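Local coordinates for catechol 1,2-dioxygenase (PDB 5VXT), which probably catalyses the iron(III)-dependent intradiol cleavage of catechol by dioxygen, opening the aromatic ring to give cis,cis-muconate, at residues A165-W170 with V239-T244; R249-Q254 with F300-T305; G233-H238 with D265-A270. All blocks are in the same frame, centred on the assembly; numbering follows the deposited sequence.

Contact 1: residues A165-W170 with V239-T244; sequences ALVECW and VHFFVT. With FE (Fe (III) ion), chain J; CAQ (catechol), chain K.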
loop_
_atom_site.group_PDB
_atom_site.type_symbol
_atom_site.label_atom_id
_atom_site.label_comp_id
_atom_site.label_asym_id
_atom_site.label_seq_id
_atom_site.Cartn_x
_atom_site.Cartn_y
_atom_site.Cartn_z
ATOM N N ALA B 165 30.534 -21.050 -10.692
ATOM C CA ALA B 165 29.279 -20.307 -10.687
ATOM C C ALA B 165 28.309 -20.940 -9.700
ATOM O O ALA B 165 28.270 -22.163 -9.539
ATOM C CB ALA B 165 28.657 -20.276 -12.083
ATOM N N LEU B 166 27.538 -20.103 -9.024
ATOM C CA LEU B 166 26.551 -20.566 -8.061
ATOM C C LEU B 166 25.181 -20.571 -8.730
ATOM O O LEU B 166 24.647 -19.511 -9.081
ATOM C CB LEU B 166 26.546 -19.683 -6.815
ATOM C CG LEU B 166 25.588 -20.140 -5.717
ATOM C CD1 LEU B 166 26.063 -21.475 -5.162
ATOM C CD2 LEU B 166 25.506 -19.093 -4.626
ATOM N N VAL B 167 24.612 -21.756 -8.899
ATOM C CA VAL B 167 23.261 -21.909 -9.426
ATOM C C VAL B 167 22.335 -22.194 -8.256
ATOM O O VAL B 167 22.488 -23.208 -7.566
ATOM C CB VAL B 167 23.185 -23.031 -10.475
ATOM C CG1 VAL B 167 21.768 -23.119 -11.048
ATOM C CG2 VAL B 167 24.207 -22.808 -11.575
ATOM N N GLU B 168 21.376 -21.299 -8.019
ATOM C CA GLU B 168 20.347 -21.524 -7.021
ATOM C C GLU B 168 19.027 -21.824 -7.711
ATOM O O GLU B 168 18.742 -21.306 -8.793
ATOM C CB GLU B 168 20.182 -20.308 -6.107
ATOM C CG GLU B 168 21.451 -19.957 -5.381
ATOM C CD GLU B 168 21.285 -18.737 -4.531
ATOM O OE1 GLU B 168 20.683 -18.860 -3.447
ATOM O OE2 GLU B 168 21.749 -17.662 -4.959
ATOM N N CYS B 169 18.213 -22.639 -7.051
ATOM C CA CYS B 169 16.998 -23.186 -7.637
ATOM C C CYS B 169 15.914 -23.231 -6.569
ATOM O O CYS B 169 16.179 -23.647 -5.439
ATOM C CB CYS B 169 17.294 -24.590 -8.206
ATOM S SG CYS B 169 15.884 -25.569 -8.664
ATOM N N TRP B 170 14.702 -22.782 -6.904
ATOM C CA TRP B 170 13.586 -23.013 -6.001
ATOM C C TRP B 170 12.310 -23.198 -6.807
ATOM O O TRP B 170 12.138 -22.581 -7.863
ATOM C CB TRP B 170 13.431 -21.880 -4.962
ATOM C CG TRP B 170 13.149 -20.464 -5.449
ATOM C CD1 TRP B 170 11.970 -19.780 -5.319
ATOM C CD2 TRP B 170 14.074 -19.543 -6.061
ATOM N NE1 TRP B 170 12.094 -18.510 -5.830
ATOM C CE2 TRP B 170 13.371 -18.337 -6.293
ATOM C CE3 TRP B 170 15.419 -19.624 -6.447
ATOM C CZ2 TRP B 170 13.960 -17.230 -6.907
ATOM C CZ3 TRP B 170 16.004 -18.516 -7.054
ATOM C CH2 TRP B 170 15.273 -17.335 -7.274
ATOM N N VAL B 239 10.134 -23.334 -12.526
ATOM C CA VAL B 239 11.285 -23.442 -11.635
ATOM C C VAL B 239 12.090 -22.155 -11.756
ATOM O O VAL B 239 12.353 -21.694 -12.871
ATOM C CB VAL B 239 12.162 -24.665 -11.981
ATOM C CG1 VAL B 239 13.361 -24.732 -11.068
ATOM C CG2 VAL B 239 11.349 -25.936 -11.875
ATOM N N HIS B 240 12.485 -21.580 -10.616
ATOM C CA HIS B 240 13.256 -20.341 -10.557
ATOM C C HIS B 240 14.752 -20.613 -10.513
ATOM O O HIS B 240 15.195 -21.604 -9.929
ATOM C CB HIS B 240 12.900 -19.544 -9.307
ATOM C CG HIS B 240 11.494 -19.042 -9.275
ATOM N ND1 HIS B 240 11.146 -17.792 -9.741
ATOM C CD2 HIS B 240 10.351 -19.606 -8.816
ATOM C CE1 HIS B 240 9.849 -17.608 -9.572
ATOM N NE2 HIS B 240 9.342 -18.692 -9.012
ATOM N N PHE B 241 15.537 -19.695 -11.083
ATOM C CA PHE B 241 16.983 -19.750 -10.915
ATOM C C PHE B 241 17.600 -18.374 -10.685
ATOM O O PHE B 241 17.200 -17.381 -11.300
ATOM C CB PHE B 241 17.670 -20.391 -12.127
ATOM C CG PHE B 241 17.182 -21.777 -12.440
ATOM C CD1 PHE B 241 17.815 -22.892 -11.898
ATOM C CD2 PHE B 241 16.096 -21.969 -13.279
ATOM C CE1 PHE B 241 17.371 -24.176 -12.190
ATOM C CE2 PHE B 241 15.645 -23.251 -13.570
ATOM C CZ PHE B 241 16.286 -24.350 -13.021
ATOM N N PHE B 242 18.596 -18.349 -9.798
ATOM C CA PHE B 242 19.657 -17.357 -9.772
ATOM C C PHE B 242 20.925 -18.011 -10.289
ATOM O O PHE B 242 21.218 -19.150 -9.917
ATOM C CB PHE B 242 19.961 -16.874 -8.350
ATOM C CG PHE B 242 18.991 -15.880 -7.816
ATOM C CD1 PHE B 242 18.344 -15.002 -8.663
ATOM C CD2 PHE B 242 18.754 -15.808 -6.457
ATOM C CE1 PHE B 242 17.449 -14.064 -8.157
ATOM C CE2 PHE B 242 17.852 -14.864 -5.939
ATOM C CZ PHE B 242 17.208 -14.006 -6.801
ATOM N N VAL B 243 21.705 -17.290 -11.094
ATOM C CA VAL B 243 23.070 -17.727 -11.415
ATOM C C VAL B 243 24.035 -16.589 -11.116
ATOM O O VAL B 243 23.933 -15.505 -11.705
ATOM C CB VAL B 243 23.225 -18.189 -12.871
ATOM C CG1 VAL B 243 24.631 -18.765 -13.089
ATOM C CG2 VAL B 243 22.192 -19.258 -13.205
ATOM N N THR B 244 24.985 -16.843 -10.221
ATOM C CA THR B 244 25.926 -15.831 -9.763
ATOM C C THR B 244 27.346 -16.324 -9.980
ATOM O O THR B 244 27.644 -17.491 -9.710
ATOM C CB THR B 244 25.715 -15.525 -8.286
ATOM O OG1 THR B 244 24.346 -15.174 -8.075
ATOM C CG2 THR B 244 26.616 -14.377 -7.832
HETATM FE FE FE J . 7.485 -19.317 -8.426
HETATM C C1 CAQ K . 4.044 -15.105 -7.336
HETATM C C2 CAQ K . 4.484 -16.346 -6.883
HETATM C C3 CAQ K . 5.495 -17.002 -7.570
HETATM O O3 CAQ K . 5.963 -18.212 -7.169
HETATM C C4 CAQ K . 6.078 -16.370 -8.767
HETATM O O4 CAQ K . 7.061 -17.013 -9.443
HETATM C C5 CAQ K . 5.611 -15.130 -9.183
HETATM C C6 CAQ K . 4.595 -14.504 -8.467
HETATM O O HOH W 1 23.140 -17.573 -7.529
#

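Contact 2: residues R249-Q254 with F300-T305; sequences RKLTTQ and FNFVLT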
loop_
_atom_site.group_PDB
_atom_site.type_symbol
_atom_site.label_atom_id
_atom_site.label_comp_id
_atom_site.label_asym_id
_atom_site.label_seq_id
_atom_site.Cartn_x
_atom_site.Cartn_y
_atom_site.Cartn_z
ATOM N N ARG B 249 27.251 -10.831 -14.942
ATOM C CA ARG B 249 26.121 -10.225 -14.256
ATOM C C ARG B 249 25.226 -11.312 -13.665
ATOM O O ARG B 249 25.180 -12.445 -14.158
ATOM C CB ARG B 249 25.343 -9.326 -15.219
ATOM C CG ARG B 249 26.227 -8.277 -15.883
ATOM C CD ARG B 249 25.445 -7.360 -16.804
ATOM N NE ARG B 249 24.585 -8.082 -17.737
ATOM C CZ ARG B 249 23.501 -7.551 -18.301
ATOM N NH1 ARG B 249 23.154 -6.298 -18.011
ATOM N NH2 ARG B 249 22.754 -8.267 -19.136
ATOM N N LYS B 250 24.537 -10.974 -12.572
ATOM C CA LYS B 250 23.708 -11.963 -11.893
ATOM C C LYS B 250 22.452 -12.231 -12.715
ATOM O O LYS B 250 21.691 -11.309 -13.028
ATOM C CB LYS B 250 23.342 -11.504 -10.480
ATOM C CG LYS B 250 22.454 -12.503 -9.743
ATOM C CD LYS B 250 22.311 -12.195 -8.265
ATOM C CE LYS B 250 21.190 -13.033 -7.643
ATOM N NZ LYS B 250 20.976 -12.780 -6.181
ATOM N N LEU B 251 22.229 -13.490 -13.066
ATOM C CA LEU B 251 21.093 -13.872 -13.892
ATOM C C LEU B 251 19.927 -14.280 -13.003
ATOM O O LEU B 251 20.069 -15.151 -12.138
ATOM C CB LEU B 251 21.459 -15.018 -14.845
ATOM C CG LEU B 251 20.282 -15.578 -15.661
ATOM C CD1 LEU B 251 19.657 -14.538 -16.597
ATOM C CD2 LEU B 251 20.773 -16.814 -16.455
ATOM N N THR B 252 18.781 -13.636 -13.208
ATOM C CA THR B 252 17.527 -14.044 -12.601
ATOM C C THR B 252 16.637 -14.539 -13.724
ATOM O O THR B 252 16.396 -13.804 -14.686
ATOM C CB THR B 252 16.838 -12.885 -11.877
ATOM O OG1 THR B 252 17.717 -12.346 -10.877
ATOM C CG2 THR B 252 15.534 -13.370 -11.243
ATOM N N THR B 253 16.164 -15.772 -13.620
ATOM C CA THR B 253 15.380 -16.333 -14.712
ATOM C C THR B 253 14.540 -17.483 -14.178
ATOM O O THR B 253 14.492 -17.736 -12.969
ATOM C CB THR B 253 16.290 -16.779 -15.862
ATOM O OG1 THR B 253 15.485 -17.091 -17.000
ATOM C CG2 THR B 253 17.088 -18.000 -15.457
ATOM N N GLN B 254 13.865 -18.168 -15.102
ATOM C CA GLN B 254 12.948 -19.262 -14.801
ATOM C C GLN B 254 12.826 -20.114 -16.052
ATOM O O GLN B 254 13.223 -19.700 -17.138
ATOM C CB GLN B 254 11.540 -18.774 -14.415
ATOM C CG GLN B 254 11.390 -17.839 -13.226
ATOM C CD GLN B 254 9.926 -17.471 -13.015
ATOM O OE1 GLN B 254 9.034 -18.272 -13.299
ATOM N NE2 GLN B 254 9.671 -16.258 -12.541
ATOM N N PHE B 300 18.815 -27.843 -19.543
ATOM C CA PHE B 300 18.704 -26.398 -19.667
ATOM C C PHE B 300 20.041 -25.771 -19.325
ATOM O O PHE B 300 20.541 -25.932 -18.207
ATOM C CB PHE B 300 17.608 -25.849 -18.763
ATOM C CG PHE B 300 17.230 -24.443 -19.083
ATOM C CD1 PHE B 300 16.385 -24.161 -20.144
ATOM C CD2 PHE B 300 17.736 -23.395 -18.338
ATOM C CE1 PHE B 300 16.029 -22.860 -20.439
ATOM C CE2 PHE B 300 17.389 -22.096 -18.638
ATOM C CZ PHE B 300 16.540 -21.831 -19.692
ATOM N N ASN B 301 20.606 -25.057 -20.283
ATOM C CA ASN B 301 21.881 -24.389 -20.105
ATOM C C ASN B 301 21.645 -22.923 -19.787
ATOM O O ASN B 301 20.642 -22.333 -20.197
ATOM C CB ASN B 301 22.735 -24.521 -21.357
ATOM C CG ASN B 301 23.010 -25.967 -21.705
ATOM O OD1 ASN B 301 23.256 -26.792 -20.820
ATOM N ND2 ASN B 301 22.948 -26.288 -22.989
ATOM N N PHE B 302 22.574 -22.339 -19.038
ATOM C CA PHE B 302 22.529 -20.920 -18.715
ATOM C C PHE B 302 23.665 -20.234 -19.454
ATOM O O PHE B 302 24.834 -20.581 -19.253
ATOM C CB PHE B 302 22.642 -20.686 -17.210
ATOM C CG PHE B 302 21.547 -21.322 -16.409
ATOM C CD1 PHE B 302 20.321 -20.689 -16.256
ATOM C CD2 PHE B 302 21.746 -22.535 -15.777
ATOM C CE1 PHE B 302 19.318 -21.267 -15.502
ATOM C CE2 PHE B 302 20.746 -23.116 -15.029
ATOM C CZ PHE B 302 19.535 -22.482 -14.885
ATOM N N VAL B 303 23.326 -19.290 -20.324
ATOM C CA VAL B 303 24.314 -18.476 -21.023
ATOM C C VAL B 303 24.309 -17.109 -20.357
ATOM O O VAL B 303 23.308 -16.388 -20.415
ATOM C CB VAL B 303 24.024 -18.365 -22.525
ATOM C CG1 VAL B 303 25.041 -17.452 -23.186
ATOM C CG2 VAL B 303 24.054 -19.747 -23.189
ATOM N N LEU B 304 25.421 -16.759 -19.721
ATOM C CA LEU B 304 25.548 -15.548 -18.924
ATOM C C LEU B 304 26.103 -14.404 -19.769
ATOM O O LEU B 304 26.724 -14.616 -20.813
ATOM C CB LEU B 304 26.478 -15.801 -17.733
ATOM C CG LEU B 304 26.273 -17.041 -16.860
ATOM C CD1 LEU B 304 27.195 -16.966 -15.654
ATOM C CD2 LEU B 304 24.820 -17.165 -16.403
ATOM N N THR B 305 25.901 -13.176 -19.287
ATOM C CA THR B 305 26.506 -11.994 -19.883
ATOM C C THR B 305 27.625 -11.457 -18.994
ATOM O O THR B 305 27.624 -11.673 -17.777
ATOM C CB THR B 305 25.466 -10.893 -20.133
ATOM O OG1 THR B 305 24.768 -10.604 -18.917
ATOM C CG2 THR B 305 24.474 -11.349 -21.191
HETATM O O HOH W 2 24.530 -13.187 -16.876
#

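Contact 3: residues G233-H238 with D265-A270; sequences GNRPAH and DDFAYA. With FE (Fe (III) ion), chain J; CAQ (catechol), chain K; EDO (1,2-ethanediol), chain M.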
loop_
_atom_site.group_PDB
_atom_site.type_symbol
_atom_site.label_atom_id
_atom_site.label_comp_id
_atom_site.label_asym_id
_atom_site.label_seq_id
_atom_site.Cartn_x
_atom_site.Cartn_y
_atom_site.Cartn_z
ATOM N N GLY B 233 -5.651 -15.781 -10.571
ATOM C CA GLY B 233 -4.371 -15.571 -9.920
ATOM C C GLY B 233 -3.446 -16.774 -9.949
ATOM O O GLY B 233 -2.779 -17.077 -8.955
ATOM N N ASN B 234 -3.387 -17.466 -11.083
ATOM C CA ASN B 234 -2.600 -18.686 -11.202
ATOM C C ASN B 234 -1.373 -18.473 -12.083
ATOM O O ASN B 234 -1.382 -17.643 -12.998
ATOM C CB ASN B 234 -3.451 -19.816 -11.779
ATOM C CG ASN B 234 -4.678 -20.096 -10.951
ATOM O OD1 ASN B 234 -5.792 -20.155 -11.473
ATOM N ND2 ASN B 234 -4.487 -20.273 -9.652
ATOM N N ARG B 235 -0.312 -19.248 -11.798
ATOM C CA ARG B 235 0.885 -19.361 -12.619
ATOM C C ARG B 235 1.006 -20.785 -13.156
ATOM O O ARG B 235 0.559 -21.736 -12.507
ATOM C CB ARG B 235 2.175 -19.022 -11.844
ATOM C CG ARG B 235 2.257 -17.626 -11.253
ATOM C CD ARG B 235 3.694 -17.120 -11.268
ATOM N NE ARG B 235 4.204 -17.138 -12.631
ATOM C CZ ARG B 235 5.468 -17.366 -12.959
ATOM N NH1 ARG B 235 6.375 -17.593 -12.014
ATOM N NH2 ARG B 235 5.819 -17.379 -14.237
ATOM N N PRO B 236 1.589 -20.963 -14.335
ATOM C CA PRO B 236 1.944 -22.315 -14.779
ATOM C C PRO B 236 3.087 -22.873 -13.943
ATOM O O PRO B 236 3.812 -22.143 -13.262
ATOM C CB PRO B 236 2.367 -22.107 -16.236
ATOM C CG PRO B 236 2.879 -20.671 -16.252
ATOM C CD PRO B 236 1.951 -19.939 -15.332
ATOM N N ALA B 237 3.243 -24.200 -13.999
ATOM C CA ALA B 237 4.333 -24.841 -13.270
ATOM C C ALA B 237 5.677 -24.334 -13.782
ATOM O O ALA B 237 5.885 -24.186 -14.989
ATOM C CB ALA B 237 4.248 -26.366 -13.416
ATOM N N HIS B 238 6.598 -24.069 -12.861
ATOM C CA HIS B 238 7.835 -23.400 -13.234
ATOM C C HIS B 238 8.892 -23.663 -12.174
ATOM O O HIS B 238 8.596 -24.141 -11.075
ATOM C CB HIS B 238 7.625 -21.894 -13.399
ATOM C CG HIS B 238 7.200 -21.221 -12.136
ATOM N ND1 HIS B 238 5.890 -21.213 -11.708
ATOM C CD2 HIS B 238 7.910 -20.560 -11.193
ATOM C CE1 HIS B 238 5.809 -20.564 -10.561
ATOM N NE2 HIS B 238 7.020 -20.158 -10.228
ATOM N N ASP B 265 -0.914 -17.836 -20.214
ATOM C CA ASP B 265 -1.902 -17.078 -19.438
ATOM C C ASP B 265 -1.441 -16.993 -17.980
ATOM O O ASP B 265 -2.184 -17.295 -17.045
ATOM C CB ASP B 265 -3.289 -17.711 -19.561
ATOM C CG ASP B 265 -4.409 -16.767 -19.116
ATOM O OD1 ASP B 265 -5.560 -17.222 -19.003
ATOM O OD2 ASP B 265 -4.144 -15.567 -18.888
ATOM N N ASP B 266 -0.185 -16.589 -17.786
ATOM C CA ASP B 266 0.418 -16.433 -16.472
ATOM C C ASP B 266 -0.089 -15.138 -15.852
ATOM O O ASP B 266 -0.051 -14.087 -16.500
ATOM C CB ASP B 266 1.941 -16.392 -16.640
ATOM C CG ASP B 266 2.708 -16.212 -15.339
ATOM O OD1 ASP B 266 3.945 -16.068 -15.444
ATOM O OD2 ASP B 266 2.141 -16.239 -14.234
ATOM N N PHE B 267 -0.576 -15.206 -14.611
ATOM C CA PHE B 267 -1.088 -13.981 -13.992
ATOM C C PHE B 267 0.020 -12.993 -13.661
ATOM O O PHE B 267 -0.285 -11.827 -13.379
ATOM C CB PHE B 267 -1.906 -14.293 -12.729
ATOM C CG PHE B 267 -1.137 -14.161 -11.427
ATOM C CD1 PHE B 267 -1.306 -13.042 -10.612
ATOM C CD2 PHE B 267 -0.282 -15.165 -11.005
ATOM C CE1 PHE B 267 -0.614 -12.924 -9.409
ATOM C CE2 PHE B 267 0.408 -15.055 -9.804
ATOM C CZ PHE B 267 0.244 -13.927 -9.010
ATOM N N ALA B 268 1.281 -13.422 -13.709
ATOM C CA ALA B 268 2.418 -12.552 -13.436
ATOM C C ALA B 268 3.231 -12.246 -14.688
ATOM O O ALA B 268 4.314 -11.631 -14.590
ATOM C CB ALA B 268 3.303 -13.177 -12.357
ATOM N N TYR B 269 2.744 -12.679 -15.855
ATOM C CA TYR B 269 3.245 -12.243 -17.158
ATOM C C TYR B 269 4.730 -12.567 -17.354
ATOM O O TYR B 269 5.459 -11.809 -17.993
ATOM C CB TYR B 269 2.982 -10.748 -17.358
ATOM C CG TYR B 269 1.519 -10.386 -17.158
ATOM C CD1 TYR B 269 1.068 -9.766 -15.996
ATOM C CD2 TYR B 269 0.590 -10.701 -18.134
ATOM C CE1 TYR B 269 -0.302 -9.450 -15.832
ATOM C CE2 TYR B 269 -0.738 -10.399 -17.981
ATOM C CZ TYR B 269 -1.189 -9.787 -16.834
ATOM O OH TYR B 269 -2.546 -9.512 -16.740
ATOM N N ALA B 270 5.176 -13.718 -16.838
ATOM C CA ALA B 270 6.602 -14.034 -16.763
ATOM C C ALA B 270 7.080 -15.028 -17.813
ATOM O O ALA B 270 8.291 -15.274 -17.895
ATOM C CB ALA B 270 6.952 -14.591 -15.378
HETATM FE FE FE J . 7.485 -19.317 -8.426
HETATM C C1 CAQ K . 4.044 -15.105 -7.336
HETATM C C2 CAQ K . 4.484 -16.346 -6.883
HETATM C C3 CAQ K . 5.495 -17.002 -7.570
HETATM O O3 CAQ K . 5.963 -18.212 -7.169
HETATM C C4 CAQ K . 6.078 -16.370 -8.767
HETATM O O4 CAQ K . 7.061 -17.013 -9.443
HETATM C C5 CAQ K . 5.611 -15.130 -9.183
HETATM C C6 CAQ K . 4.595 -14.504 -8.467
HETATM C C1 EDO M . 1.763 -14.803 -20.905
HETATM O O1 EDO M . 2.038 -15.635 -19.777
HETATM C C2 EDO M . 2.647 -13.571 -20.789
HETATM O O2 EDO M . 3.917 -13.991 -20.279
#

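Contact 1: residues A165-W170 with V239-T244
Trp170 and His240 face each other as a hydrogen-bonded pair where strands 166-170 and 238-244 run antiparallel in one sheet of the dioxygenase beta-sandwich. Six backbone hydrogen bonds join the strands, and the side chains of Trp170, His240, Phe242 and Glu168 share one face of the sheet. His240 illustrates how such a face can build a metal site. Its CB sits over the six-membered ring of Trp170, 3.4 Å from the centroid, as a CH-pi contact. With CG anti to the carbonyl carbon (chi1 -65°), the imidazole continues along the indole, and His240 CG lies 3.5 Å from Trp170 NE1. The two five-membered rings form an offset stack with planes only 7° apart. His240 ND1 comes nearest to Trp170 CZ2. His240 CD2 passes 3.6 Å from Trp170 O, and its NE2, at the tip, binds iron(III) at 2.0 Å; Tyr178 and His238 are the other protein ligands. Trp170, in the second shell of the iron, probably helps hold the tilt of the imidazole. Its far corner, CH2, points over the centre of the Phe242 ring, edge-to-face with planes 58° apart. On the other face, Cys169 SG touches Val239 CG1 at 3.6 Å and lies obliquely beside Phe241. Glu168 OE1 bonds to Tyr124, whereas a water donates to Glu168 OE2 and Leu166 O and accepts from Thr244 OG1 at 2.7 Å.

Contact 2: residues R249-Q254 with F300-T305
Thr305 holds OG1 between its own backbone N and carbonyl carbon (chi1 54°), while the Arg249 chain bends at chi3 (-49°), and these two torsions turn the side of the guanidinium onto the hydroxyl. The contact joins the two sheets of the beta-sandwich, with this pair near the start of strand 251-256 of one sheet and just past strand 295-303 of the other. Arg249 NE donates to Thr305 OG1 at 2.8 Å. Arg249 NH2 reaches Thr305 OG1 at 3.1 Å along a more bent path (137° at the hydrogen), and OG1 lies in the guanidinium plane, at its edge. NH2 has a second partner in Asp106, a salt bridge that helps fix the rotation of the group. The backbones add a direct bond, Arg249 N to Thr305 O at 3.0 Å, and a bridging water that takes a hydrogen from Thr305 N at 2.8 Å and gives one to Arg249 O. Farther along, polar contact yields to apolar packing. Leu251 uses one branch for both its neighbours: CD2 lies 3.9 Å from Phe302 CD1 and 4.1 Å from Leu304 CD2. Phe302 also meets Phe241 of the facing sheet edge-to-face. Thr253 sends OG1 to Pro116 O and its methyl, CG2, to the edge of the Phe302 ring, 4.0 Å from CE1.

Contact 3: residues G233-H238 with D265-A270
Arg235 and Asp266 bring two flat groups together, guanidinium and carboxylate planes 19° apart, in a side-on salt bridge: NE donates to OD2 at 2.8 Å on its syn side, and NH2 to OD1 at 2.6 Å from above the carboxylate plane. From the opposite face of that plane, Ala268 N reaches OD2 and Ala270 N reaches OD1, so each carboxylate oxygen is gripped by two donors. The Ala268 bond makes an Asx turn, set within the type I turn from Asp266 to Tyr269. The Phe267 ring has Gly233 O toward the rim of one face and Ala268 CB toward that of the other. At its edge lies Arg235 CG, 3.5 Å from Phe267 CE2, and Asn234 O, which accepts the Phe267 N-H at 3.0 Å. Over the centre of the His238 ring hovers Arg235 NH1, without a hydrogen bond to it; His238 ND1 donates to Pro236 O at 2.8 Å, nearly in the ring plane, and His238 NE2 binds iron(III) at 2.0 Å. The bends of the Arg235 chain, at chi2 (-147°) and chi3 (57°), carry NH1 to catechol O4, a hydrogen bond of 2.7 Å. Asp266 is therefore second shell to the catechol, probably positioning Arg235, which touches it directly. Segment 233-238 gives Arg235 and His238 to the catechol pocket, and 265-270 backs it through Asp266, beside the non-haem iron(III) site characteristic of intradiol dioxygenases.

How the contacts relate
Contacts 1 and 2 belong to the beta-sandwich, contact 3 to the loops around the substrate. Strand 238-244 of contact 1 is hydrogen-bonded to strand 251-256 of contact 2, through Phe241 N to Thr253 O for example, so one lies within a sheet and the other reaches from that sheet to its partner. Contact 1 is buried and combines regular backbone pairing with aromatic stacking; contact 2, partly buried, relies on an arginine-threonine pair and a small apolar patch. Contact 3 is buried too, yet without regular strands it depends on a salt bridge and turn geometry. Contacts 1 and 3 each supply a histidine to the same iron.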